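Local coordinates for Ice-binding protein isoform1a (Antarctomyces psychrotrophicus, PDB 7BWX) that binds to ice, apparently by engaging specific water molecules of the prism planes, through a right-handed beta-helix (beta-solenoid) fold, at residues Ser140-Thr145 with Ser167-Asn172; Ala82-Ala87 with Gly100-Asp105. The protein carries 1 engineered substitution. One frame throughout, in Å; residues are numbered along the deposited sequence.

Contact 1 of 2, residues Ser140-Thr145 with Ser167-Asn172; sequences SSIILT and SHLEGN
Two backbone hydrogen bonds join the two segments near their starts: His168 N gives to Ser140 O at 2.8 Å, and Ile142 N to His168 O at 3.1 Å. Beyond them the strands diverge, their axes 40° apart, and side chains take over. CD1 of Ile142 lies 3.7 Å from CG of Leu169, the two side chains flanking one another. Glu170 runs back past Ile142, its CG 3.3 Å from Ile142 O, and its OE1 meets the Leu144 methyl CD1 at 3.5 Å. The chain of Glu170 bends at chi2 (-85°), and its carboxylate takes a 2.7 Å bond at OE2 from His168 NE2; the donor stands above the carboxylate plane, yet OE2 lies in the plane of the imidazole. Two waters bridge the segments: one donates to both Ser140 OG and His168 O, the other to Ile142 O and Glu170 OE2. An alanine in place of Glu170 would probably leave His168 NE2 without its acceptor and the water on Ile142 O without its second partner. In the second shell, Asn188 also donates to OE2, and Thr186 bonds His168 ND1, so both ring nitrogens are engaged. Ser140 OG and Ser167 OG are bonded to the carbonyls of Tyr137 and Gly164, respectively, three residues earlier in successive coils. Strand 141-145 pairs on one side with strand 113-117, and strand 168-170 with strand 186-192; Trp155 of strand 153-157 packs on Ile142 and Leu169 and its NE1 donates to Glu170 O, so the apolar side of this buried contact faces the solenoid interior.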
loop_
_atom_site.group_PDB
_atom_site.type_symbol
_atom_site.label_atom_id
_atom_site.label_comp_id
_atom_site.label_asym_id
_atom_site.label_seq_id
_atom_site.Cartn_x
_atom_site.Cartn_y
_atom_site.Cartn_z
ATOM N N SER A 140 13.337 4.963 -5.540
ATOM C CA SER A 140 13.300 4.906 -4.070
ATOM C C SER A 140 13.036 3.462 -3.637
ATOM O O SER A 140 12.466 2.684 -4.426
ATOM C CB SER A 140 12.285 5.902 -3.485
ATOM O OG SER A 140 10.950 5.550 -3.846
ATOM N N SER A 141 13.370 3.113 -2.411
ATOM C CA SER A 141 13.150 1.750 -1.904
ATOM C C SER A 141 12.891 1.722 -0.424
ATOM O O SER A 141 13.480 2.491 0.350
ATOM C CB SER A 141 14.325 0.876 -2.243
ATOM O OG SER A 141 13.953 -0.479 -2.137
ATOM N N ILE A 142 12.074 0.784 -0.048
ATOM C CA ILE A 142 11.824 0.433 1.361
ATOM C C ILE A 142 12.404 -0.952 1.591
ATOM O O ILE A 142 12.078 -1.866 0.832
ATOM C CB ILE A 142 10.316 0.507 1.656
ATOM C CG1 ILE A 142 9.818 1.938 1.462
ATOM C CG2 ILE A 142 10.015 -0.018 3.062
ATOM C CD1 ILE A 142 8.336 2.070 1.213
ATOM N N ILE A 143 13.201 -1.108 2.623
ATOM C CA ILE A 143 13.849 -2.403 2.945
ATOM C C ILE A 143 13.509 -2.806 4.378
ATOM O O ILE A 143 13.161 -1.928 5.244
ATOM C CB ILE A 143 15.369 -2.315 2.704
ATOM C CG1 ILE A 143 16.078 -1.359 3.654
ATOM C CG2 ILE A 143 15.667 -1.973 1.259
ATOM C CD1 ILE A 143 17.588 -1.377 3.472
ATOM N N LEU A 144 13.585 -4.095 4.602
ATOM C CA LEU A 144 13.258 -4.733 5.880
ATOM C C LEU A 144 14.541 -5.284 6.506
ATOM O O LEU A 144 15.220 -6.035 5.807
ATOM C CB LEU A 144 12.303 -5.884 5.589
ATOM C CG LEU A 144 11.058 -5.526 4.774
ATOM C CD1 LEU A 144 10.288 -6.788 4.435
ATOM C CD2 LEU A 144 10.200 -4.495 5.495
ATOM N N THR A 145 14.777 -5.042 7.788
ATOM C CA THR A 145 15.934 -5.661 8.491
ATOM C C THR A 145 15.470 -6.300 9.793
ATOM O O THR A 145 14.390 -5.931 10.303
ATOM C CB THR A 145 17.034 -4.626 8.719
ATOM O OG1 THR A 145 16.484 -3.649 9.608
ATOM C CG2 THR A 145 17.493 -3.994 7.424
ATOM N N SER A 167 10.437 2.578 -8.456
ATOM C CA SER A 167 10.496 2.541 -6.984
ATOM C C SER A 167 10.120 1.154 -6.482
ATOM O O SER A 167 9.529 0.363 -7.240
ATOM C CB SER A 167 9.571 3.576 -6.357
ATOM O OG SER A 167 8.215 3.282 -6.663
ATOM N N HIS A 168 10.445 0.877 -5.238
ATOM C CA HIS A 168 10.099 -0.376 -4.564
ATOM C C HIS A 168 9.499 -0.068 -3.206
ATOM O O HIS A 168 10.083 0.694 -2.445
ATOM C CB HIS A 168 11.302 -1.312 -4.435
ATOM C CG HIS A 168 10.929 -2.573 -3.752
ATOM N ND1 HIS A 168 10.130 -3.510 -4.379
ATOM C CD2 HIS A 168 11.110 -3.007 -2.478
ATOM C CE1 HIS A 168 9.890 -4.500 -3.533
ATOM N NE2 HIS A 168 10.509 -4.232 -2.365
ATOM N N LEU A 169 8.338 -0.661 -2.923
ATOM C CA LEU A 169 7.646 -0.472 -1.632
ATOM C C LEU A 169 7.375 -1.834 -1.016
ATOM O O LEU A 169 7.138 -2.838 -1.753
ATOM C CB LEU A 169 6.369 0.336 -1.847
ATOM C CG LEU A 169 5.522 0.606 -0.608
ATOM C CD1 LEU A 169 4.854 1.963 -0.682
ATOM C CD2 LEU A 169 4.441 -0.470 -0.455
ATOM N N GLU A 170 7.493 -1.857 0.296
ATOM C CA GLU A 170 7.093 -2.975 1.140
ATOM C C GLU A 170 5.904 -2.449 1.951
ATOM O O GLU A 170 6.007 -1.355 2.544
ATOM C CB GLU A 170 8.251 -3.438 2.036
ATOM C CG GLU A 170 9.495 -3.908 1.249
ATOM C CD GLU A 170 9.470 -5.355 0.807
ATOM O OE1 GLU A 170 8.671 -6.127 1.390
ATOM O OE2 GLU A 170 10.241 -5.739 -0.101
ATOM N N GLY A 171 4.840 -3.227 1.984
ATOM C CA GLY A 171 3.733 -2.969 2.899
ATOM C C GLY A 171 2.380 -2.792 2.215
ATOM O O GLY A 171 2.298 -2.855 0.989
ATOM N N ASN A 172 1.357 -2.622 3.054
ATOM C CA ASN A 172 -0.068 -2.465 2.646
ATOM C C ASN A 172 -0.368 -0.973 2.542
ATOM O O ASN A 172 -0.277 -0.264 3.540
ATOM C CB ASN A 172 -0.951 -3.212 3.640
ATOM C CG ASN A 172 -0.619 -4.685 3.716
ATOM O OD1 ASN A 172 -0.686 -5.388 2.705
ATOM N ND2 ASN A 172 -0.284 -5.159 4.907
HETATM O O HOH W 1 9.595 3.470 -2.446
HETATM O O HOH W 2 12.667 -4.513 0.149
#

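Contact 2 of 2, residues Ala82-Ala87 with Gly100-Asp105; sequences ATVDQA and GVYKYD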
loop_
_atom_site.group_PDB
_atom_site.type_symbol
_atom_site.label_atom_id
_atom_site.label_comp_id
_atom_site.label_asym_id
_atom_site.label_seq_id
_atom_site.Cartn_x
_atom_site.Cartn_y
_atom_site.Cartn_z
ATOM N N ALA A 82 -0.651 7.697 18.062
ATOM C CA ALA A 82 0.726 7.719 17.533
ATOM C C ALA A 82 1.683 7.404 18.687
ATOM O O ALA A 82 1.350 7.734 19.837
ATOM C CB ALA A 82 1.019 9.031 16.863
ATOM N N THR A 83 2.730 6.629 18.422
ATOM C CA THR A 83 3.843 6.409 19.362
ATOM C C THR A 83 4.953 7.390 19.015
ATOM O O THR A 83 5.764 7.632 19.893
ATOM C CB THR A 83 4.349 4.967 19.324
ATOM O OG1 THR A 83 4.866 4.704 18.014
ATOM C CG2 THR A 83 3.260 4.000 19.727
ATOM N N VAL A 84 5.010 7.889 17.777
ATOM C CA VAL A 84 6.011 8.898 17.343
ATOM C C VAL A 84 5.289 9.985 16.568
ATOM O O VAL A 84 4.703 9.695 15.479
ATOM C CB VAL A 84 7.121 8.276 16.480
ATOM C CG1 VAL A 84 8.116 9.319 16.022
ATOM C CG2 VAL A 84 7.816 7.106 17.157
ATOM N N ASP A 85 5.365 11.213 17.055
ATOM C CA ASP A 85 4.774 12.373 16.370
ATOM C C ASP A 85 5.857 13.037 15.526
ATOM O O ASP A 85 6.771 13.598 16.133
ATOM C CB ASP A 85 4.147 13.314 17.397
ATOM C CG ASP A 85 3.476 14.538 16.808
ATOM O OD1 ASP A 85 3.466 14.693 15.581
ATOM O OD2 ASP A 85 2.969 15.339 17.604
ATOM N N GLN A 86 5.738 12.997 14.191
ATOM C CA GLN A 86 6.743 13.525 13.238
ATOM C C GLN A 86 6.267 14.891 12.801
ATOM O O GLN A 86 6.973 15.549 12.028
ATOM C CB GLN A 86 6.987 12.584 12.057
ATOM C CG GLN A 86 7.407 11.181 12.425
ATOM C CD GLN A 86 8.834 11.078 12.908
ATOM O OE1 GLN A 86 9.205 11.780 13.849
ATOM N NE2 GLN A 86 9.595 10.142 12.340
ATOM N N ALA A 87 5.103 15.315 13.301
ATOM C CA ALA A 87 4.538 16.647 13.016
ATOM C C ALA A 87 4.727 16.996 11.529
ATOM O O ALA A 87 4.196 16.254 10.703
ATOM C CB ALA A 87 5.142 17.645 13.980
ATOM N N GLY A 100 6.302 1.141 15.245
ATOM C CA GLY A 100 5.566 2.257 15.867
ATOM C C GLY A 100 4.393 2.698 15.010
ATOM O O GLY A 100 4.229 2.184 13.893
ATOM N N VAL A 101 3.599 3.606 15.559
ATOM C CA VAL A 101 2.564 4.388 14.851
ATOM C C VAL A 101 3.155 5.773 14.689
ATOM O O VAL A 101 3.318 6.511 15.719
ATOM C CB VAL A 101 1.241 4.337 15.639
ATOM C CG1 VAL A 101 0.090 5.023 14.905
ATOM C CG2 VAL A 101 0.895 2.903 15.974
ATOM N N TYR A 102 3.515 6.123 13.466
ATOM C CA TYR A 102 4.215 7.384 13.127
ATOM C C TYR A 102 3.199 8.343 12.512
ATOM O O TYR A 102 2.592 8.011 11.442
ATOM C CB TYR A 102 5.337 7.106 12.126
ATOM C CG TYR A 102 6.474 6.307 12.707
ATOM C CD1 TYR A 102 6.415 4.941 12.851
ATOM C CD2 TYR A 102 7.640 6.939 13.114
ATOM C CE1 TYR A 102 7.472 4.216 13.385
ATOM C CE2 TYR A 102 8.670 6.249 13.725
ATOM C CZ TYR A 102 8.600 4.883 13.836
ATOM O OH TYR A 102 9.633 4.212 14.427
ATOM N N LYS A 103 3.000 9.487 13.158
ATOM C CA LYS A 103 2.049 10.525 12.702
ATOM C C LYS A 103 2.784 11.577 11.899
ATOM O O LYS A 103 3.714 12.267 12.441
ATOM C CB LYS A 103 1.303 11.099 13.913
ATOM C CG LYS A 103 0.418 12.306 13.642
ATOM C CD LYS A 103 -0.493 12.650 14.831
ATOM C CE LYS A 103 0.142 13.583 15.832
ATOM N NZ LYS A 103 0.365 14.933 15.248
ATOM N N TYR A 104 2.338 11.794 10.671
ATOM C CA TYR A 104 2.795 12.882 9.794
ATOM C C TYR A 104 1.616 13.779 9.456
ATOM O O TYR A 104 0.608 13.276 8.844
ATOM C CB TYR A 104 3.445 12.327 8.527
ATOM C CG TYR A 104 4.759 11.615 8.762
ATOM C CD1 TYR A 104 4.803 10.305 9.199
ATOM C CD2 TYR A 104 5.960 12.260 8.540
ATOM C CE1 TYR A 104 5.997 9.639 9.425
ATOM C CE2 TYR A 104 7.169 11.607 8.740
ATOM C CZ TYR A 104 7.191 10.304 9.199
ATOM O OH TYR A 104 8.392 9.681 9.364
ATOM N N ASP A 105 1.746 15.085 9.723
ATOM C CA ASP A 105 0.621 16.030 9.556
ATOM C C ASP A 105 0.539 16.572 8.147
ATOM O O ASP A 105 -0.473 17.189 7.836
ATOM C CB ASP A 105 0.745 17.242 10.468
ATOM C CG ASP A 105 0.887 16.881 11.920
ATOM O OD1 ASP A 105 0.262 15.881 12.346
ATOM O OD2 ASP A 105 1.620 17.637 12.621
#
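Gly100 CA lies 3.3 Å from Thr83 OG1, and glycine suits this spot, since a CB would clash with that oxygen. Val101 N donates to Thr83 OG1 at 3.0 Å, while Val101 O accepts from both Thr83 N and Val84 N, so one residue, through both its N and its O, grips Thr83 and Val84. Tyr102 pairs in parallel with Val84, and its ring atom CE2 touches Val84 CG2 at 3.6 Å on their shared face of the sheet. Lys103 N bonds Val84 O and Lys103 O receives Gln86 N. On the other face the lysine chain, bent at chi3 (88°) and chi4, brings NZ into a salt bridge 3.1 Å from Asp85 OD1, above the carboxylate plane. From the opposite face of that plane Ala87 N reaches the same oxygen, closing an Asx turn. Over one face of the Tyr104 ring sits Gln86 CB, a CH-pi contact 3.6 Å from the centroid, and Gln86 NE2 donates to Tyr104 OH at 3.2 Å. Asp105 ends the run: its N bonds Ala87 O at 2.9 Å, and its OD1, by the syn lone pair, completes a salt-bridge network around Lys103 NZ. Strand 100-104 pairs in parallel with strand 126-130 on its other side, while Phe97 of strand 96-97 stacks on Tyr102 and also touches Gln86 and Tyr104.

Overall arrangement
The two contacts lie at different depths of the solenoid. Contact 1 is buried, about 10 Å from the centre of the chain; contact 2 lies at the surface, about 18 Å out, and their centres are about 19 Å apart. Residues 82-87 and 100-105 keep regular parallel pairing, with a salt-bridge network on one face and aromatic packing on the other. Residues 140-145 and 167-172, from strands of different sheets running roughly the same way, share two backbone bonds at one end, then splay apart, with waters and aliphatic packing between them; the histidine-carboxylate bond lies within 167-172 and fixes the glutamate. Strands 100-104 and 168-170 are linked through intervening parallel strands.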